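Local structure of putative acyl-CoA dehydrogenase (Burkholderia xenovorans, 5JSC) at residues 331-336 / 394-399; 261-266 / 316-321. The protein is a putative flavoprotein of the acyl-CoA dehydrogenase family that binds flavin-adenine dinucleotide and forms a four-chain assembly. All blocks are in the same frame, centred on the assembly; numbering follows the deposited sequence.

Contact 1: residues 331-336 / 394-399; sequences VTREAA and RDLLKA
Arg333 and Asp395 mark the register between the start of helix 332-356 and the middle of helix 385-405, their CA atoms 7.0 Å apart. The two short helical segments run nearly antiparallel (150° between directions), yet their axes come no closer than 11.2 Å, a gap spanned mainly by Arg333, met by Asp395 from the other helix. Arg333 leaves its helix with CG anti to the backbone N and bends at chi3, which brings NE and NH2 round to the same carboxylate oxygen. The salt bridge is monodentate on the acid: Asp395 OD2 presents its anti lone pair to Arg333 NE at an unusually short 2.5 Å, in a bent bond (146° at the hydrogen) with OD2 tilted a little out of the guanidinium plane. A weak second bond runs from Arg333 NH2 to Asp395 OD2 at 2.9 Å. The guanidinium and carboxylate planes stand 77° apart, which excludes the coplanar, two-oxygen pairing. Over one guanidinium face, toward its rim, lies Leu396 CD2, 3.8 Å from Arg333 NH1; near the plane at the edge, Ala399 CB lies 3.8 Å from Arg333 NH2. Leu396 also packs on Ala308 of the second subunit, placing the ion pair beside a subunit boundary. Two N-H groups converge on OD2 under a methyl, which should limit guanidinium rotation; its positive charge would be expected to favour ionised Asp395 at this partly exposed site.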
loop_
_atom_site.group_PDB
_atom_site.type_symbol
_atom_site.label_atom_id
_atom_site.label_comp_id
_atom_site.label_asym_id
_atom_site.label_seq_id
_atom_site.Cartn_x
_atom_site.Cartn_y
_atom_site.Cartn_z
ATOM N N VAL C 331 27.690 -5.389 -7.133
ATOM C CA VAL C 331 26.261 -5.536 -6.870
ATOM C C VAL C 331 25.707 -4.363 -6.065
ATOM O O VAL C 331 24.755 -4.537 -5.299
ATOM C CB VAL C 331 25.949 -6.867 -6.155
ATOM C CG1 VAL C 331 26.175 -8.044 -7.086
ATOM C CG2 VAL C 331 26.765 -7.013 -4.865
ATOM N N THR C 332 26.263 -3.157 -6.241
ATOM C CA THR C 332 25.749 -2.016 -5.479
ATOM C C THR C 332 24.236 -1.874 -5.645
ATOM O O THR C 332 23.502 -1.712 -4.656
ATOM C CB THR C 332 26.468 -0.727 -5.893
ATOM O OG1 THR C 332 27.884 -0.892 -5.728
ATOM C CG2 THR C 332 26.010 0.443 -5.016
ATOM N N ARG C 333 23.740 -1.979 -6.884
ATOM C CA ARG C 333 22.298 -1.848 -7.116
ATOM C C ARG C 333 21.533 -3.057 -6.591
ATOM O O ARG C 333 20.523 -2.913 -5.887
ATOM C CB ARG C 333 22.002 -1.661 -8.610
ATOM C CG ARG C 333 20.498 -1.443 -8.895
ATOM C CD ARG C 333 20.072 -1.692 -10.353
ATOM N NE ARG C 333 20.485 -0.626 -11.263
ATOM C CZ ARG C 333 20.078 -0.517 -12.525
ATOM N NH1 ARG C 333 19.234 -1.404 -13.040
ATOM N NH2 ARG C 333 20.520 0.477 -13.278
ATOM N N GLU C 334 21.990 -4.260 -6.947
ATOM C CA GLU C 334 21.226 -5.465 -6.649
ATOM C C GLU C 334 21.219 -5.773 -5.160
ATOM O O GLU C 334 20.207 -6.267 -4.639
ATOM C CB GLU C 334 21.798 -6.638 -7.448
ATOM C CG GLU C 334 21.651 -6.481 -8.964
ATOM C CD GLU C 334 22.741 -5.629 -9.626
ATOM O OE1 GLU C 334 23.644 -5.115 -8.923
ATOM O OE2 GLU C 334 22.700 -5.488 -10.869
ATOM N N ALA C 335 22.326 -5.480 -4.462
ATOM C CA ALA C 335 22.359 -5.634 -3.010
ATOM C C ALA C 335 21.433 -4.638 -2.332
ATOM O O ALA C 335 20.741 -4.986 -1.368
ATOM C CB ALA C 335 23.791 -5.465 -2.485
ATOM N N ALA C 336 21.424 -3.388 -2.807
ATOM C CA ALA C 336 20.513 -2.394 -2.249
ATOM C C ALA C 336 19.064 -2.822 -2.436
ATOM O O ALA C 336 18.250 -2.721 -1.503
ATOM C CB ALA C 336 20.754 -1.028 -2.903
ATOM N N ARG C 394 19.181 6.606 -8.274
ATOM C CA ARG C 394 20.307 7.284 -8.911
ATOM C C ARG C 394 20.989 6.380 -9.930
ATOM O O ARG C 394 21.435 6.848 -10.984
ATOM C CB ARG C 394 21.314 7.746 -7.860
ATOM C CG ARG C 394 20.904 8.989 -7.102
ATOM C CD ARG C 394 22.111 9.587 -6.372
ATOM N NE ARG C 394 22.680 8.649 -5.402
ATOM C CZ ARG C 394 22.363 8.620 -4.108
ATOM N NH1 ARG C 394 21.491 9.487 -3.614
ATOM N NH2 ARG C 394 22.926 7.727 -3.305
ATOM N N ASP C 395 21.085 5.078 -9.634
ATOM C CA ASP C 395 21.774 4.177 -10.554
ATOM C C ASP C 395 20.991 4.006 -11.850
ATOM O O ASP C 395 21.587 3.885 -12.925
ATOM C CB ASP C 395 22.016 2.824 -9.883
ATOM C CG ASP C 395 22.942 1.942 -10.684
ATOM O OD1 ASP C 395 24.127 2.310 -10.821
ATOM O OD2 ASP C 395 22.493 0.890 -11.179
ATOM N N LEU C 396 19.658 4.002 -11.767
ATOM C CA LEU C 396 18.823 3.935 -12.964
ATOM C C LEU C 396 19.065 5.127 -13.880
ATOM O O LEU C 396 19.159 4.978 -15.107
ATOM C CB LEU C 396 17.348 3.884 -12.559
ATOM C CG LEU C 396 16.882 2.615 -11.857
ATOM C CD1 LEU C 396 15.545 2.858 -11.230
ATOM C CD2 LEU C 396 16.796 1.469 -12.854
ATOM N N LEU C 397 19.145 6.324 -13.303
ATOM C CA LEU C 397 19.373 7.509 -14.118
ATOM C C LEU C 397 20.796 7.542 -14.654
ATOM O O LEU C 397 21.020 7.989 -15.783
ATOM C CB LEU C 397 19.061 8.761 -13.300
ATOM C CG LEU C 397 17.567 8.920 -12.998
ATOM C CD1 LEU C 397 17.354 9.862 -11.829
ATOM C CD2 LEU C 397 16.840 9.442 -14.249
ATOM N N LYS C 398 21.761 7.057 -13.871
ATOM C CA LYS C 398 23.136 6.981 -14.356
ATOM C C LYS C 398 23.245 6.036 -15.543
ATOM O O LYS C 398 23.904 6.354 -16.543
ATOM C CB LYS C 398 24.062 6.533 -13.226
ATOM C CG LYS C 398 25.545 6.546 -13.568
ATOM C CD LYS C 398 26.361 5.840 -12.494
ATOM C CE LYS C 398 27.847 6.129 -12.650
ATOM N NZ LYS C 398 28.691 5.317 -11.721
ATOM N N ALA C 399 22.588 4.873 -15.459
ATOM C CA ALA C 399 22.627 3.908 -16.557
ATOM C C ALA C 399 21.941 4.455 -17.803
ATOM O O ALA C 399 22.396 4.214 -18.927
ATOM C CB ALA C 399 21.977 2.595 -16.121
#

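Contact 2: residues 261-266 / 316-321; sequences FRTSVA and LLVYRA
Thr263 and Ala266 face Val318 and Ala321 across an antiparallel helix pair in the helical C-terminal domain of the acyl-CoA dehydrogenase fold. The segments belong to helices 250-286 and 298-325; their directions differ by 156° and their axes approach to 9.3 Å, a spacing consistent with the small residues at the interface. The nearest CA atoms, those of Thr263 and Val318, are 6.1 Å apart. Packing is tight along this line. Thr263 CG2, anti to the backbone N, reaches the partner helix and lies 3.4 Å from Val318 O, a methyl-to-carbonyl contact, and the same methyl meets Ala321 CB at 3.8 Å. One turn further along the first helix, Ala266 CB abuts Val318 CG2 at 3.6 Å. The other methyl, Val318 CG1, touches Thr263 CG2 more loosely at 4.2 Å while lying over the centre of the Tyr319 ring of its own helix. No hydrogen bond crosses between the segments, and all four touching residues are buried.

The flanking side chains stay well away from the other segment: Leu317 comes nearest through its CB, still 7.0 Å from Ala266 CB. They are nonetheless buried by other parts of the assembly. Tyr319 is held by a hydrogen bond between its OH and Glu96 OE1 and packs on helix 88-101, whereas Arg320 forms a salt bridge with Asp312 of the second subunit. On the far side of the first helix, Phe261 O receives both Val265 N and the hydroxyl of Ser264; Ser264 OG lies 2.7 Å from Phe261 O, in the carbonyl plane and on a lone pair.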
loop_
_atom_site.group_PDB
_atom_site.type_symbol
_atom_site.label_atom_id
_atom_site.label_comp_id
_atom_site.label_asym_id
_atom_site.label_seq_id
_atom_site.Cartn_x
_atom_site.Cartn_y
_atom_site.Cartn_z
ATOM N N PHE C 261 28.040 -7.144 2.575
ATOM C CA PHE C 261 27.180 -7.685 3.611
ATOM C C PHE C 261 25.756 -7.141 3.594
ATOM O O PHE C 261 24.905 -7.708 4.280
ATOM C CB PHE C 261 27.859 -7.502 4.969
ATOM C CG PHE C 261 29.073 -8.380 5.113
ATOM C CD1 PHE C 261 28.923 -9.729 5.384
ATOM C CD2 PHE C 261 30.343 -7.886 4.884
ATOM C CE1 PHE C 261 30.017 -10.562 5.472
ATOM C CE2 PHE C 261 31.453 -8.718 4.977
ATOM C CZ PHE C 261 31.288 -10.058 5.265
ATOM N N ARG C 262 25.441 -6.124 2.783
ATOM C CA ARG C 262 24.039 -5.716 2.678
ATOM C C ARG C 262 23.162 -6.863 2.184
ATOM O O ARG C 262 22.036 -7.034 2.661
ATOM C CB ARG C 262 23.881 -4.489 1.775
ATOM C CG ARG C 262 24.057 -3.156 2.517
ATOM C CD ARG C 262 24.129 -1.986 1.551
ATOM N NE ARG C 262 24.397 -0.740 2.258
ATOM C CZ ARG C 262 24.739 0.398 1.664
ATOM N NH1 ARG C 262 24.878 0.439 0.342
ATOM N NH2 ARG C 262 24.949 1.490 2.389
ATOM N N THR C 263 23.654 -7.675 1.241
ATOM C CA THR C 263 22.842 -8.811 0.806
ATOM C C THR C 263 22.630 -9.803 1.948
ATOM O O THR C 263 21.569 -10.440 2.035
ATOM C CB THR C 263 23.491 -9.498 -0.398
ATOM O OG1 THR C 263 23.840 -8.505 -1.371
ATOM C CG2 THR C 263 22.528 -10.494 -1.046
ATOM N N SER C 264 23.609 -9.922 2.848
ATOM C CA SER C 264 23.443 -10.794 4.004
ATOM C C SER C 264 22.414 -10.248 4.992
ATOM O O SER C 264 21.763 -11.041 5.676
ATOM C CB SER C 264 24.802 -11.032 4.689
ATOM O OG SER C 264 25.123 -10.019 5.633
ATOM N N VAL C 265 22.251 -8.917 5.087
ATOM C CA VAL C 265 21.164 -8.363 5.899
ATOM C C VAL C 265 19.826 -8.721 5.285
ATOM O O VAL C 265 18.858 -9.026 5.994
ATOM C CB VAL C 265 21.293 -6.832 6.043
ATOM C CG1 VAL C 265 20.088 -6.242 6.812
ATOM C CG2 VAL C 265 22.579 -6.474 6.744
ATOM N N ALA C 266 19.745 -8.660 3.955
ATOM C CA ALA C 266 18.547 -9.126 3.267
ATOM C C ALA C 266 18.271 -10.585 3.586
ATOM O O ALA C 266 17.118 -10.968 3.815
ATOM C CB ALA C 266 18.698 -8.917 1.764
ATOM N N LEU C 316 14.313 -14.524 -4.017
ATOM C CA LEU C 316 14.851 -14.400 -5.369
ATOM C C LEU C 316 15.783 -13.199 -5.482
ATOM O O LEU C 316 16.859 -13.299 -6.087
ATOM C CB LEU C 316 13.708 -14.310 -6.380
ATOM C CG LEU C 316 13.001 -15.661 -6.619
ATOM C CD1 LEU C 316 11.594 -15.473 -7.216
ATOM C CD2 LEU C 316 13.860 -16.563 -7.524
ATOM N N LEU C 317 15.400 -12.057 -4.890
ATOM C CA LEU C 317 16.281 -10.887 -4.923
ATOM C C LEU C 317 17.567 -11.116 -4.135
ATOM O O LEU C 317 18.646 -10.687 -4.572
ATOM C CB LEU C 317 15.546 -9.661 -4.394
ATOM C CG LEU C 317 14.445 -9.117 -5.296
ATOM C CD1 LEU C 317 13.596 -8.139 -4.491
ATOM C CD2 LEU C 317 15.034 -8.418 -6.503
ATOM N N VAL C 318 17.475 -11.764 -2.965
ATOM C CA VAL C 318 18.668 -12.058 -2.169
ATOM C C VAL C 318 19.648 -12.891 -2.976
ATOM O O VAL C 318 20.832 -12.549 -3.099
ATOM C CB VAL C 318 18.287 -12.785 -0.865
ATOM C CG1 VAL C 318 19.536 -13.357 -0.185
ATOM C CG2 VAL C 318 17.547 -11.849 0.072
ATOM N N TYR C 319 19.174 -14.003 -3.534
ATOM C CA TYR C 319 20.108 -14.932 -4.150
ATOM C C TYR C 319 20.446 -14.557 -5.585
ATOM O O TYR C 319 21.508 -14.958 -6.065
ATOM C CB TYR C 319 19.576 -16.365 -3.985
ATOM C CG TYR C 319 19.669 -16.693 -2.508
ATOM C CD1 TYR C 319 20.910 -16.920 -1.913
ATOM C CD2 TYR C 319 18.543 -16.679 -1.682
ATOM C CE1 TYR C 319 21.025 -17.160 -0.548
ATOM C CE2 TYR C 319 18.654 -16.914 -0.316
ATOM C CZ TYR C 319 19.901 -17.155 0.249
ATOM O OH TYR C 319 20.040 -17.379 1.598
ATOM N N ARG C 320 19.640 -13.719 -6.248
ATOM C CA ARG C 320 20.121 -13.086 -7.473
ATOM C C ARG C 320 21.336 -12.222 -7.175
ATOM O O ARG C 320 22.358 -12.313 -7.860
ATOM C CB ARG C 320 19.010 -12.250 -8.126
ATOM C CG ARG C 320 19.397 -11.586 -9.461
ATOM C CD ARG C 320 20.132 -10.243 -9.294
ATOM N NE ARG C 320 19.289 -9.228 -8.659
ATOM C CZ ARG C 320 18.526 -8.369 -9.331
ATOM N NH1 ARG C 320 18.505 -8.380 -10.657
ATOM N NH2 ARG C 320 17.779 -7.490 -8.674
ATOM N N ALA C 321 21.240 -11.374 -6.147
ATOM C CA ALA C 321 22.368 -10.515 -5.798
ATOM C C ALA C 321 23.575 -11.331 -5.353
ATOM O O ALA C 321 24.712 -11.030 -5.743
ATOM C CB ALA C 321 21.965 -9.523 -4.704
#

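In the fold
From the N terminus, contact 2 comes first: helix 250-286 leads through a two-stranded hairpin into helix 298-325, and the pairing of 261-266 with 316-321 closes this loop of 49 residues. Contact 1 opens only afterwards, on helix 332-356, and closes when helix 385-405 returns, spanning 57 residues without strand. The two loops are therefore in series, neither nested nor crossed. The centres of contacts 1 and 2 lie about 14 Å apart. Helix 332-356 joins them directly: Ala335 CB meets Thr263 OG1 at 3.2 Å, and Glu334 CG packs on Arg320 NE at 3.6 Å. Together they tie four helices of the C-terminal domain, from buried core to surface, and both reach the second subunit.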